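Local coordinates for Rep protein (Adeno-associated virus - 5, PDB 1M55) that probably nicks DNA at the viral replication origin, as the metal-dependent endonuclease domain of a rolling-circle replication initiator, at residues H91-T96 against K143-G148; G148-Y153 against T167-Y172; R58-F63 against S75-Q80. All coordinates share one frame; numbering follows the deposited sequence.

Contact 1 of 3, residues H91-T96 against K143-G148. With ZN (zinc ion), chain C; ZN (zinc ion), chain D.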
ATOM      1  N   HIS A  91       2.770  -0.128  -1.823  1.00  7.69           N
ATOM      2  CA  HIS A  91       3.884   0.684  -1.343  1.00  7.51           C
ATOM      3  C   HIS A  91       3.176   1.464  -0.246  1.00  7.51           C
ATOM      4  O   HIS A  91       2.308   2.298  -0.529  1.00  7.68           O
ATOM      5  CB  HIS A  91       4.393   1.651  -2.411  1.00  7.54           C
ATOM      6  CG  HIS A  91       5.230   0.995  -3.459  1.00  7.79           C
ATOM      7  ND1 HIS A  91       6.606   0.955  -3.432  1.00  7.89           N
ATOM      8  CD2 HIS A  91       4.861   0.323  -4.577  1.00  7.89           C
ATOM      9  CE1 HIS A  91       7.023   0.276  -4.508  1.00  7.84           C
ATOM     10  NE2 HIS A  91       6.000  -0.126  -5.232  1.00  7.94           N
ATOM     11  N   THR A  92       3.487   1.132   0.998  1.00  7.45           N
ATOM     12  CA  THR A  92       2.849   1.767   2.138  1.00  7.63           C
ATOM     13  C   THR A  92       3.768   2.780   2.815  1.00  8.06           C
ATOM     14  O   THR A  92       4.682   2.401   3.554  1.00  8.23           O
ATOM     15  CB  THR A  92       2.399   0.686   3.149  1.00  8.45           C
ATOM     16  OG1 THR A  92       1.806  -0.408   2.430  1.00 10.14           O
ATOM     17  CG2 THR A  92       1.379   1.246   4.126  1.00  9.99           C
ATOM     18  N   LEU A  93       3.559   4.059   2.510  1.00  8.43           N
ATOM     19  CA  LEU A  93       4.352   5.126   3.109  1.00  9.31           C
ATOM     20  C   LEU A  93       3.575   5.697   4.284  1.00  9.19           C
ATOM     21  O   LEU A  93       2.458   6.198   4.116  1.00  9.30           O
ATOM     22  CB  LEU A  93       4.623   6.247   2.103  1.00 10.39           C
ATOM     23  CG  LEU A  93       5.515   5.976   0.894  1.00 13.21           C
ATOM     24  CD1 LEU A  93       5.581   7.237   0.038  1.00 14.34           C
ATOM     25  CD2 LEU A  93       6.898   5.570   1.353  1.00 15.11           C
ATOM     26  N   VAL A  94       4.152   5.605   5.474  1.00  9.27           N
ATOM     27  CA  VAL A  94       3.504   6.132   6.668  1.00 10.04           C
ATOM     28  C   VAL A  94       4.529   7.009   7.375  1.00  9.73           C
ATOM     29  O   VAL A  94       5.708   6.651   7.457  1.00  8.87           O
ATOM     30  CB  VAL A  94       3.019   5.009   7.599  1.00 11.36           C
ATOM     31  CG1 VAL A  94       2.141   5.595   8.686  1.00 11.79           C
ATOM     32  CG2 VAL A  94       2.231   3.971   6.806  1.00 11.84           C
ATOM     33  N   GLU A  95       4.100   8.168   7.864  1.00 10.57           N
ATOM     34  CA  GLU A  95       5.036   9.075   8.518  1.00 11.17           C
ATOM     35  C   GLU A  95       5.712   8.441   9.727  1.00 11.43           C
ATOM     36  O   GLU A  95       5.126   7.607  10.416  1.00 11.88           O
ATOM     37  CB  GLU A  95       4.371  10.398   8.883  1.00 13.62           C
ATOM     38  CG  GLU A  95       3.457  10.345  10.075  1.00 17.54           C
ATOM     39  CD  GLU A  95       2.869  11.699  10.389  1.00 23.63           C
ATOM     40  OE1 GLU A  95       3.618  12.699  10.382  1.00 30.06           O
ATOM     41  OE2 GLU A  95       1.650  11.763  10.634  1.00 15.19           O
ATOM     42  N   THR A  96       6.950   8.855   9.974  1.00 11.50           N
ATOM     43  CA  THR A  96       7.765   8.325  11.064  1.00 13.86           C
ATOM     44  C   THR A  96       7.371   8.755  12.478  1.00 16.26           C
ATOM     45  O   THR A  96       7.717   8.085  13.452  1.00 16.69           O
ATOM     46  CB  THR A  96       9.240   8.705  10.852  1.00 14.35           C
ATOM     47  OG1 THR A  96       9.363  10.135  10.810  1.00 16.23           O
ATOM     48  CG2 THR A  96       9.754   8.135   9.544  1.00 13.41           C
ATOM     49  N   LYS A 143      14.898   2.385   5.938  1.00 16.24           N
ATOM     50  CA  LYS A 143      14.962   3.557   5.078  1.00 15.76           C
ATOM     51  C   LYS A 143      13.922   4.610   5.443  1.00 16.12           C
ATOM     52  O   LYS A 143      12.787   4.292   5.808  1.00 15.46           O
ATOM     53  CB  LYS A 143      14.785   3.141   3.614  1.00 17.05           C
ATOM     54  CG  LYS A 143      15.154   4.203   2.583  1.00 20.48           C
ATOM     55  CD  LYS A 143      14.842   3.716   1.174  1.00 27.44           C
ATOM     56  CE  LYS A 143      15.454   4.609   0.110  1.00 35.62           C
ATOM     57  NZ  LYS A 143      16.940   4.492   0.089  1.00 41.68           N
ATOM     58  N   VAL A 144      14.332   5.866   5.380  1.00 15.98           N
ATOM     59  CA  VAL A 144      13.439   6.973   5.654  1.00 15.76           C
ATOM     60  C   VAL A 144      13.489   7.836   4.407  1.00 15.85           C
ATOM     61  O   VAL A 144      14.568   8.112   3.882  1.00 16.44           O
ATOM     62  CB  VAL A 144      13.879   7.792   6.894  1.00 15.71           C
ATOM     63  CG1 VAL A 144      13.022   9.047   7.032  1.00 15.41           C
ATOM     64  CG2 VAL A 144      13.752   6.943   8.155  1.00 16.06           C
ATOM     65  N   VAL A 145      12.321   8.201   3.898  1.00 15.89           N
ATOM     66  CA  VAL A 145      12.230   9.035   2.707  1.00 16.50           C
ATOM     67  C   VAL A 145      11.352  10.233   3.027  1.00 17.09           C
ATOM     68  O   VAL A 145      10.617  10.219   4.015  1.00 17.34           O
ATOM     69  CB  VAL A 145      11.599   8.264   1.513  1.00 16.71           C
ATOM     70  CG1 VAL A 145      12.458   7.068   1.137  1.00 16.88           C
ATOM     71  CG2 VAL A 145      10.177   7.819   1.850  1.00 16.79           C
ATOM     72  N   ASP A 146      11.465  11.291   2.236  1.00 16.86           N
ATOM     73  CA  ASP A 146      10.629  12.461   2.451  1.00 16.36           C
ATOM     74  C   ASP A 146       9.527  12.491   1.395  1.00 15.13           C
ATOM     75  O   ASP A 146       9.497  11.640   0.498  1.00 13.85           O
ATOM     76  CB  ASP A 146      11.455  13.754   2.439  1.00 18.75           C
ATOM     77  CG  ASP A 146      12.240  13.938   1.161  1.00 22.87           C
ATOM     78  OD1 ASP A 146      11.652  13.801   0.068  1.00 21.09           O
ATOM     79  OD2 ASP A 146      13.451  14.224   1.250  1.00 30.21           O
ATOM     80  N   SER A 147       8.659  13.496   1.471  1.00 15.06           N
ATOM     81  CA  SER A 147       7.536  13.643   0.546  1.00 15.74           C
ATOM     82  C   SER A 147       7.896  13.588  -0.935  1.00 13.96           C
ATOM     83  O   SER A 147       7.096  13.111  -1.746  1.00 13.79           O
ATOM     84  CB  SER A 147       6.782  14.945   0.833  1.00 21.20           C
ATOM     85  OG  SER A 147       6.470  15.047   2.212  1.00 32.95           O
ATOM     86  N   GLY A 148       9.085  14.080  -1.280  1.00 12.59           N
ATOM     87  CA  GLY A 148       9.529  14.091  -2.664  1.00 11.61           C
ATOM     88  C   GLY A 148       9.535  12.728  -3.333  1.00 11.35           C
ATOM     89  O   GLY A 148       9.409  12.632  -4.557  1.00 11.17           O
TER
HETATM   90 ZN    ZN C 202       5.844  -1.290  -6.852  1.00  9.85          ZN
HETATM   91 ZN    ZN D 205       0.959  13.403  11.860  1.00 27.46          ZN
HETATM   92  O   HOH W   1       2.905  13.665  13.208  1.00 30.02           O
HETATM   93  O   HOH W   2      -1.205  13.263  10.884  1.00 22.08           O
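Two small apolar touches, Leu93 with Val145 and Thr96 with Val144, carry this contact, which buries just 111 Å² in all. His91 opens the segment at one zinc ion: its NE2 binds the metal at 2.0 Å, while ND1 is hydrogen-bonded to Glu6, a second-shell carboxylate that fixes the rotation of the imidazole and may strengthen its donation to the metal. Leu93 comes next. Its CG lies beside the backbone N (chi1 -67°) and the chain runs on extended, and its CD2 meets Val145 CG2 at 4.0 Å, the two side chains crossing at nearly a right angle. Glu95 reaches the second zinc ion with OE2, 2.2 Å from the metal. The other oxygen, OE1, accepts from a water at 3.1 Å that is itself a ligand of that zinc, 2.4 Å away, so one carboxylate grips the site both directly and through water; Gln73 completes the protein ligands. Past the strand end, Thr96 lays CG2 against Val144 CG1 at 4.2 Å, and its hydroxyl is hydrogen-bonded to Thr3. Strands 88-95 and 145-146 both pair antiparallel with strand 3-10, consistent with the wide spacing of their backbones, 8.8 Å between Leu93 CA and Val145 CA. His91 and His89 are the two histidines of a His-hydrophobe-His motif, and with Glu82 they bind this zinc in the manner characteristic of HUH endonucleases.

Contact 2 of 3, residues G148-Y153 against T167-Y172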
ATOM      1  N   GLY A 148       9.085  14.080  -1.280  1.00 12.59           N
ATOM      2  CA  GLY A 148       9.529  14.091  -2.664  1.00 11.61           C
ATOM      3  C   GLY A 148       9.535  12.728  -3.333  1.00 11.35           C
ATOM      4  O   GLY A 148       9.409  12.632  -4.557  1.00 11.17           O
ATOM      5  N   TYR A 149       9.682  11.678  -2.532  1.00 10.91           N
ATOM      6  CA  TYR A 149       9.683  10.302  -3.025  1.00 10.89           C
ATOM      7  C   TYR A 149       8.359   9.995  -3.742  1.00 10.32           C
ATOM      8  O   TYR A 149       8.321   9.208  -4.690  1.00 10.15           O
ATOM      9  CB  TYR A 149       9.887   9.351  -1.842  1.00 10.86           C
ATOM     10  CG  TYR A 149       9.906   7.870  -2.165  1.00 11.23           C
ATOM     11  CD1 TYR A 149      11.076   7.247  -2.602  1.00 11.67           C
ATOM     12  CD2 TYR A 149       8.778   7.074  -1.942  1.00 11.35           C
ATOM     13  CE1 TYR A 149      11.129   5.864  -2.800  1.00 11.42           C
ATOM     14  CE2 TYR A 149       8.819   5.688  -2.137  1.00 11.96           C
ATOM     15  CZ  TYR A 149      10.000   5.093  -2.563  1.00 13.61           C
ATOM     16  OH  TYR A 149      10.061   3.726  -2.741  1.00 12.50           O
ATOM     17  N   ILE A 150       7.279  10.642  -3.311  1.00  9.84           N
ATOM     18  CA  ILE A 150       5.974  10.417  -3.923  1.00  9.52           C
ATOM     19  C   ILE A 150       5.932  10.871  -5.391  1.00  9.83           C
ATOM     20  O   ILE A 150       5.724  10.039  -6.279  1.00 10.13           O
ATOM     21  CB  ILE A 150       4.831  11.034  -3.064  1.00  9.23           C
ATOM     22  CG1 ILE A 150       4.774  10.315  -1.709  1.00  9.49           C
ATOM     23  CG2 ILE A 150       3.496  10.937  -3.790  1.00  8.26           C
ATOM     24  CD1 ILE A 150       3.906  10.995  -0.664  1.00 10.72           C
ATOM     25  N   PRO A 151       6.155  12.173  -5.675  1.00 10.16           N
ATOM     26  CA  PRO A 151       6.118  12.598  -7.083  1.00 10.66           C
ATOM     27  C   PRO A 151       7.274  12.046  -7.928  1.00 11.10           C
ATOM     28  O   PRO A 151       7.134  11.854  -9.139  1.00 11.80           O
ATOM     29  CB  PRO A 151       6.171  14.129  -6.987  1.00 10.50           C
ATOM     30  CG  PRO A 151       6.930  14.368  -5.718  1.00 10.66           C
ATOM     31  CD  PRO A 151       6.323  13.338  -4.786  1.00 10.50           C
ATOM     32  N   ALA A 152       8.401  11.765  -7.284  1.00 10.32           N
ATOM     33  CA  ALA A 152       9.569  11.249  -7.989  1.00 10.23           C
ATOM     34  C   ALA A 152       9.461   9.796  -8.420  1.00 10.64           C
ATOM     35  O   ALA A 152       9.831   9.443  -9.542  1.00 10.46           O
ATOM     36  CB  ALA A 152      10.804  11.418  -7.126  1.00 10.15           C
ATOM     37  N   TYR A 153       8.894   8.968  -7.549  1.00 10.46           N
ATOM     38  CA  TYR A 153       8.830   7.537  -7.800  1.00 10.31           C
ATOM     39  C   TYR A 153       7.459   6.886  -7.931  1.00  9.88           C
ATOM     40  O   TYR A 153       7.263   6.032  -8.794  1.00 10.22           O
ATOM     41  CB  TYR A 153       9.624   6.855  -6.691  1.00 10.68           C
ATOM     42  CG  TYR A 153       9.881   5.382  -6.858  1.00 10.96           C
ATOM     43  CD1 TYR A 153      10.639   4.897  -7.926  1.00 10.67           C
ATOM     44  CD2 TYR A 153       9.456   4.478  -5.885  1.00 10.87           C
ATOM     45  CE1 TYR A 153      10.980   3.554  -8.006  1.00 11.75           C
ATOM     46  CE2 TYR A 153       9.791   3.138  -5.956  1.00 11.80           C
ATOM     47  CZ  TYR A 153      10.558   2.683  -7.014  1.00 13.03           C
ATOM     48  OH  TYR A 153      10.934   1.364  -7.044  1.00 14.23           O
ATOM     49  N   THR A 167      -4.541   8.403   0.113  1.00  9.13           N
ATOM     50  CA  THR A 167      -3.698   9.298   0.893  1.00  8.93           C
ATOM     51  C   THR A 167      -4.536  10.281   1.691  1.00  9.94           C
ATOM     52  O   THR A 167      -5.687  10.563   1.334  1.00 10.08           O
ATOM     53  CB  THR A 167      -2.739  10.116  -0.006  1.00  8.85           C
ATOM     54  OG1 THR A 167      -1.841  10.875   0.811  1.00  8.54           O
ATOM     55  CG2 THR A 167      -3.515  11.068  -0.905  1.00  8.67           C
ATOM     56  N   ASN A 168      -3.980  10.735   2.809  1.00  9.95           N
ATOM     57  CA  ASN A 168      -4.642  11.746   3.622  1.00 10.19           C
ATOM     58  C   ASN A 168      -3.780  13.013   3.591  1.00 11.10           C
ATOM     59  O   ASN A 168      -3.929  13.903   4.428  1.00 11.36           O
ATOM     60  CB  ASN A 168      -4.942  11.264   5.052  1.00  8.29           C
ATOM     61  CG  ASN A 168      -3.705  10.856   5.821  1.00 11.20           C
ATOM     62  OD1 ASN A 168      -2.594  10.849   5.290  1.00 10.13           O
ATOM     63  ND2 ASN A 168      -3.895  10.488   7.081  1.00  9.46           N
ATOM     64  N   LEU A 169      -2.867  13.073   2.619  1.00 10.47           N
ATOM     65  CA  LEU A 169      -2.011  14.241   2.422  1.00 11.53           C
ATOM     66  C   LEU A 169      -2.747  15.115   1.407  1.00 12.33           C
ATOM     67  O   LEU A 169      -2.926  14.720   0.252  1.00 11.81           O
ATOM     68  CB  LEU A 169      -0.641  13.831   1.864  1.00 11.39           C
ATOM     69  CG  LEU A 169       0.261  13.019   2.799  1.00 12.35           C
ATOM     70  CD1 LEU A 169       1.408  12.400   2.021  1.00 13.10           C
ATOM     71  CD2 LEU A 169       0.780  13.910   3.922  1.00 13.01           C
ATOM     72  N   ASP A 170      -3.189  16.291   1.844  1.00 14.40           N
ATOM     73  CA  ASP A 170      -3.932  17.216   0.988  1.00 15.73           C
ATOM     74  C   ASP A 170      -3.269  17.486  -0.358  1.00 15.01           C
ATOM     75  O   ASP A 170      -3.937  17.549  -1.389  1.00 15.14           O
ATOM     76  CB  ASP A 170      -4.171  18.546   1.715  1.00 20.68           C
ATOM     77  CG  ASP A 170      -5.055  18.397   2.950  1.00 32.17           C
ATOM     78  OD1 ASP A 170      -5.945  17.518   2.961  1.00 33.33           O
ATOM     79  OD2 ASP A 170      -4.860  19.172   3.912  1.00 38.53           O
ATOM     80  N   GLU A 171      -1.951  17.624  -0.345  1.00 14.58           N
ATOM     81  CA  GLU A 171      -1.197  17.896  -1.560  1.00 15.24           C
ATOM     82  C   GLU A 171      -1.342  16.808  -2.625  1.00 15.10           C
ATOM     83  O   GLU A 171      -1.278  17.100  -3.823  1.00 15.81           O
ATOM     84  CB  GLU A 171       0.280  18.079  -1.205  1.00 17.79           C
ATOM     85  CG  GLU A 171       1.191  18.432  -2.368  1.00 26.96           C
ATOM     86  CD  GLU A 171       2.652  18.561  -1.954  1.00 35.39           C
ATOM     87  OE1 GLU A 171       2.990  18.246  -0.793  1.00 36.74           O
ATOM     88  OE2 GLU A 171       3.470  18.979  -2.799  1.00 45.63           O
ATOM     89  N   TYR A 172      -1.588  15.570  -2.200  1.00 12.60           N
ATOM     90  CA  TYR A 172      -1.694  14.451  -3.136  1.00 12.03           C
ATOM     91  C   TYR A 172      -3.065  13.799  -3.269  1.00 12.13           C
ATOM     92  O   TYR A 172      -3.215  12.829  -4.021  1.00 12.22           O
ATOM     93  CB  TYR A 172      -0.652  13.382  -2.782  1.00 12.31           C
ATOM     94  CG  TYR A 172       0.762  13.906  -2.819  1.00 12.87           C
ATOM     95  CD1 TYR A 172       1.511  14.047  -1.647  1.00 13.19           C
ATOM     96  CD2 TYR A 172       1.334  14.314  -4.021  1.00 12.92           C
ATOM     97  CE1 TYR A 172       2.797  14.593  -1.677  1.00 14.28           C
ATOM     98  CE2 TYR A 172       2.611  14.858  -4.062  1.00 13.62           C
ATOM     99  CZ  TYR A 172       3.336  14.997  -2.893  1.00 14.99           C
ATOM    100  OH  TYR A 172       4.591  15.560  -2.952  1.00 17.09           O
TER
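Tyr172 lies flat beneath Ile150, whose CG2 sits almost exactly over the ring centre, 3.9 Å from the ring centroid and 6° off its normal: a well-centred CH-pi contact. That branch stands anti to the Ile150 backbone N, while the other starts beside the N (chi1 -64°) and carries CD1 to the CD1-CE1 side of the ring, 3.9 Å from Tyr172 CE1. The same methyl meets Leu169 CD1, also at 3.9 Å, so one isoleucine bridges the two apolar groups of the loop. On the opposite face of the ring lies Glu171 CG, 4.0 Å above the plane, which makes the aromatic group the middle layer of a sandwich. Helix 149-154, whose 150-153 part has a wider pi-type turn, is thereby packed on the loop that joins strand 162-167 to helix 179-191. Pro151 crosses Tyr172 at about a right angle, its CD 3.4 Å from the phenol OH, a close packing contact. The loop is shaped by an ST turn, Leu169 N donating to Thr167 OG1 at 3.0 Å (159°), and by Tyr172 N bonding to Leu169 O at 2.9 Å. Phe78 of strand 77-83 touches both Ile150 and Tyr172, and Leu185 of helix 179-191 adds to the packing round the tyrosine.

Contact 3 of 3, residues R58-F63 against S75-Q80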
ATOM      1  N   ARG A  58      -8.481  -3.685   2.220  1.00  5.93           N
ATOM      2  CA  ARG A  58      -8.668  -4.181   3.575  1.00  5.84           C
ATOM      3  C   ARG A  58      -7.317  -4.229   4.283  1.00  6.01           C
ATOM      4  O   ARG A  58      -7.207  -3.840   5.450  1.00  7.19           O
ATOM      5  CB  ARG A  58      -9.333  -5.557   3.578  1.00  6.30           C
ATOM      6  CG  ARG A  58      -9.722  -6.061   4.972  1.00  7.65           C
ATOM      7  CD  ARG A  58     -10.639  -5.078   5.712  1.00  8.77           C
ATOM      8  NE  ARG A  58     -11.820  -4.719   4.930  1.00  7.98           N
ATOM      9  CZ  ARG A  58     -12.913  -5.467   4.825  1.00  9.07           C
ATOM     10  NH1 ARG A  58     -12.999  -6.629   5.465  1.00  8.80           N
ATOM     11  NH2 ARG A  58     -13.904  -5.076   4.034  1.00  8.68           N
ATOM     12  N   ILE A  59      -6.284  -4.677   3.573  1.00  6.06           N
ATOM     13  CA  ILE A  59      -4.941  -4.734   4.144  1.00  5.85           C
ATOM     14  C   ILE A  59      -4.514  -3.318   4.535  1.00  6.11           C
ATOM     15  O   ILE A  59      -4.031  -3.090   5.647  1.00  6.84           O
ATOM     16  CB  ILE A  59      -3.915  -5.307   3.132  1.00  5.94           C
ATOM     17  CG1 ILE A  59      -4.145  -6.804   2.934  1.00  6.94           C
ATOM     18  CG2 ILE A  59      -2.479  -5.051   3.608  1.00  6.25           C
ATOM     19  CD1 ILE A  59      -3.231  -7.419   1.881  1.00  9.09           C
ATOM     20  N   ARG A  60      -4.704  -2.373   3.619  1.00  6.04           N
ATOM     21  CA  ARG A  60      -4.338  -0.984   3.861  1.00  7.15           C
ATOM     22  C   ARG A  60      -4.988  -0.428   5.125  1.00  7.23           C
ATOM     23  O   ARG A  60      -4.302   0.130   5.989  1.00  7.77           O
ATOM     24  CB  ARG A  60      -4.726  -0.110   2.667  1.00  8.88           C
ATOM     25  CG  ARG A  60      -4.483   1.359   2.913  1.00 13.09           C
ATOM     26  CD  ARG A  60      -5.147   2.212   1.870  1.00 13.58           C
ATOM     27  NE  ARG A  60      -6.610   2.181   1.926  1.00 12.25           N
ATOM     28  CZ  ARG A  60      -7.355   3.082   2.561  1.00 11.09           C
ATOM     29  NH1 ARG A  60      -6.781   4.084   3.223  1.00 11.19           N
ATOM     30  NH2 ARG A  60      -8.674   3.045   2.447  1.00 12.04           N
ATOM     31  N   ARG A  61      -6.306  -0.577   5.238  1.00  6.32           N
ATOM     32  CA  ARG A  61      -7.009  -0.064   6.410  1.00  5.58           C
ATOM     33  C   ARG A  61      -6.568  -0.746   7.704  1.00  6.06           C
ATOM     34  O   ARG A  61      -6.282  -0.077   8.695  1.00  6.73           O
ATOM     35  CB  ARG A  61      -8.521  -0.174   6.225  1.00  6.74           C
ATOM     36  CG  ARG A  61      -9.062   0.706   5.105  1.00  7.03           C
ATOM     37  CD  ARG A  61     -10.559   0.499   4.937  1.00  8.38           C
ATOM     38  NE  ARG A  61     -11.105   1.222   3.790  1.00  7.88           N
ATOM     39  CZ  ARG A  61     -11.541   2.477   3.830  1.00 10.25           C
ATOM     40  NH1 ARG A  61     -11.495   3.170   4.959  1.00 10.91           N
ATOM     41  NH2 ARG A  61     -12.054   3.031   2.741  1.00 12.93           N
ATOM     42  N   VAL A  62      -6.491  -2.073   7.699  1.00  6.58           N
ATOM     43  CA  VAL A  62      -6.072  -2.795   8.898  1.00  6.90           C
ATOM     44  C   VAL A  62      -4.652  -2.377   9.306  1.00  7.59           C
ATOM     45  O   VAL A  62      -4.373  -2.155  10.493  1.00  7.89           O
ATOM     46  CB  VAL A  62      -6.157  -4.327   8.702  1.00  7.26           C
ATOM     47  CG1 VAL A  62      -5.508  -5.051   9.880  1.00  7.55           C
ATOM     48  CG2 VAL A  62      -7.624  -4.748   8.569  1.00  7.33           C
ATOM     49  N   PHE A  63      -3.783  -2.218   8.313  1.00  7.41           N
ATOM     50  CA  PHE A  63      -2.401  -1.812   8.544  1.00  7.24           C
ATOM     51  C   PHE A  63      -2.375  -0.436   9.203  1.00  7.50           C
ATOM     52  O   PHE A  63      -1.743  -0.250  10.244  1.00  7.90           O
ATOM     53  CB  PHE A  63      -1.644  -1.765   7.206  1.00  7.76           C
ATOM     54  CG  PHE A  63      -0.174  -1.447   7.338  1.00  8.75           C
ATOM     55  CD1 PHE A  63       0.779  -2.447   7.172  1.00 10.09           C
ATOM     56  CD2 PHE A  63       0.258  -0.152   7.616  1.00  9.30           C
ATOM     57  CE1 PHE A  63       2.143  -2.160   7.285  1.00 10.73           C
ATOM     58  CE2 PHE A  63       1.616   0.143   7.731  1.00 10.09           C
ATOM     59  CZ  PHE A  63       2.558  -0.865   7.564  1.00 10.36           C
ATOM     60  N   SER A  75      -1.852   9.011  11.706  1.00  9.50           N
ATOM     61  CA  SER A  75      -0.656   9.178  10.893  1.00  9.54           C
ATOM     62  C   SER A  75      -0.926   9.478   9.418  1.00  9.84           C
ATOM     63  O   SER A  75      -1.863   8.935   8.816  1.00  9.84           O
ATOM     64  CB  SER A  75       0.227   7.931  11.001  1.00 10.79           C
ATOM     65  OG  SER A  75       0.632   7.695  12.340  1.00 10.77           O
ATOM     66  N   LYS A  76      -0.108  10.364   8.853  1.00  9.14           N
ATOM     67  CA  LYS A  76      -0.207  10.728   7.446  1.00  9.00           C
ATOM     68  C   LYS A  76       0.339   9.546   6.654  1.00  8.99           C
ATOM     69  O   LYS A  76       1.268   8.857   7.111  1.00  9.07           O
ATOM     70  CB  LYS A  76       0.621  11.978   7.150  1.00 11.99           C
ATOM     71  CG  LYS A  76       0.047  13.260   7.733  1.00 15.22           C
ATOM     72  CD  LYS A  76      -1.310  13.578   7.125  1.00 20.08           C
ATOM     73  CE  LYS A  76      -1.853  14.904   7.633  1.00 26.40           C
ATOM     74  NZ  LYS A  76      -3.103  15.294   6.925  1.00 25.09           N
ATOM     75  N   PHE A  77      -0.227   9.319   5.473  1.00  8.06           N
ATOM     76  CA  PHE A  77       0.190   8.205   4.635  1.00  8.06           C
ATOM     77  C   PHE A  77      -0.091   8.450   3.165  1.00  8.29           C
ATOM     78  O   PHE A  77      -0.872   9.334   2.801  1.00  8.28           O
ATOM     79  CB  PHE A  77      -0.568   6.918   5.044  1.00  8.20           C
ATOM     80  CG  PHE A  77      -2.065   6.973   4.783  1.00  8.47           C
ATOM     81  CD1 PHE A  77      -2.589   6.647   3.529  1.00  8.93           C
ATOM     82  CD2 PHE A  77      -2.943   7.375   5.786  1.00  8.83           C
ATOM     83  CE1 PHE A  77      -3.967   6.727   3.280  1.00  8.65           C
ATOM     84  CE2 PHE A  77      -4.322   7.457   5.548  1.00  9.07           C
ATOM     85  CZ  PHE A  77      -4.832   7.133   4.293  1.00  9.09           C
ATOM     86  N   PHE A  78       0.592   7.671   2.334  1.00  7.83           N
ATOM     87  CA  PHE A  78       0.382   7.651   0.897  1.00  7.77           C
ATOM     88  C   PHE A  78       0.615   6.182   0.575  1.00  6.75           C
ATOM     89  O   PHE A  78       1.702   5.657   0.806  1.00  7.31           O
ATOM     90  CB  PHE A  78       1.349   8.532   0.103  1.00  8.29           C
ATOM     91  CG  PHE A  78       1.016   8.587  -1.368  1.00  8.68           C
ATOM     92  CD1 PHE A  78       0.153   9.559  -1.866  1.00  9.00           C
ATOM     93  CD2 PHE A  78       1.502   7.613  -2.245  1.00  8.59           C
ATOM     94  CE1 PHE A  78      -0.230   9.559  -3.214  1.00  8.62           C
ATOM     95  CE2 PHE A  78       1.128   7.607  -3.589  1.00  8.68           C
ATOM     96  CZ  PHE A  78       0.257   8.582  -4.073  1.00  8.47           C
ATOM     97  N   VAL A  79      -0.440   5.510   0.134  1.00  6.21           N
ATOM     98  CA  VAL A  79      -0.382   4.091  -0.182  1.00  6.32           C
ATOM     99  C   VAL A  79      -0.738   3.890  -1.645  1.00  6.41           C
ATOM    100  O   VAL A  79      -1.767   4.385  -2.115  1.00  6.41           O
ATOM    101  CB  VAL A  79      -1.382   3.302   0.699  1.00  6.52           C
ATOM    102  CG1 VAL A  79      -1.352   1.815   0.364  1.00  6.47           C
ATOM    103  CG2 VAL A  79      -1.064   3.516   2.176  1.00  6.67           C
ATOM    104  N   GLN A  80       0.126   3.196  -2.375  1.00  6.34           N
ATOM    105  CA  GLN A  80      -0.129   2.936  -3.782  1.00  6.75           C
ATOM    106  C   GLN A  80      -0.152   1.435  -4.070  1.00  7.20           C
ATOM    107  O   GLN A  80       0.776   0.708  -3.707  1.00  7.31           O
ATOM    108  CB  GLN A  80       0.905   3.643  -4.663  1.00  7.39           C
ATOM    109  CG  GLN A  80       0.658   3.468  -6.150  1.00  6.40           C
ATOM    110  CD  GLN A  80       1.328   4.542  -6.971  1.00  7.80           C
ATOM    111  OE1 GLN A  80       0.894   5.687  -6.973  1.00  8.23           O
ATOM    112  NE2 GLN A  80       2.391   4.180  -7.673  1.00  7.61           N
TER
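Arg60 leaves the helix with CG trans to the backbone N (chi1 175°), which aims the aliphatic stem at Val79, and a bend further out (chi3 68°) then turns the guanidinium toward Phe77. The stem lies obliquely across the valine: Arg60 CG is 4.1 Å from Val79 CG1 and equally far from Val79 CG2, straddling the two methyls, and Arg60 CD is 4.1 Å from Val79 CB. Beyond the bend, Arg60 NH1 approaches the outer end of the Phe77 ring obliquely, 3.8 Å from CZ and 3.9 Å from CE1. The ring atom CZ lies at the guanidinium edge, near its plane, and the two planes are 39° apart; this is therefore an oblique van der Waals approach rather than a stacked cation-pi pair. What holds the buried charge is Asp57, one turn back on the helix, which forms a salt bridge with Arg60 NH2 through OD1 and with Arg61 NE through OD2. The second arginine also packs closely on the first, its CG 3.5 Å above the Arg60 guanidinium plane, and the shared carboxylate probably offsets the two neighbouring positive charges. Around this contact, Trp166 of strand 162-167 touches both Phe77 and Val79, Leu90 of strand 88-95 touches Val79 and Ile59, and helix 101-118 meets Val62 and Phe63, so that helix 50-71 packs against the sheet and a second helix together.

Contacts 1 and 3 each use one of the antiparallel neighbours 88-95 and 77-83, and contact 2 packs against both. Contact 1 joins contact 3 through the strand bond His91 N to Gln80 O, 2.9 Å, and through Glu95 OE2, 2.9 Å from Lys76 N, so a zinc-binding oxygen is also held by the backbone just ahead of the adjoining strand. Leu93 CD1 lies 3.6 Å from Ile150 CG1, linking contact 1 to contact 2, the centres of the two contacts being about 9 Å apart. Contacts 2 and 3 meet where Thr167 OG1 comes within 2.7 Å of Phe77 O. Contact 1 holds ligands of both zinc ions; the side chains of Leu169 and Phe77 stay about 8 and 9 Å from a zinc.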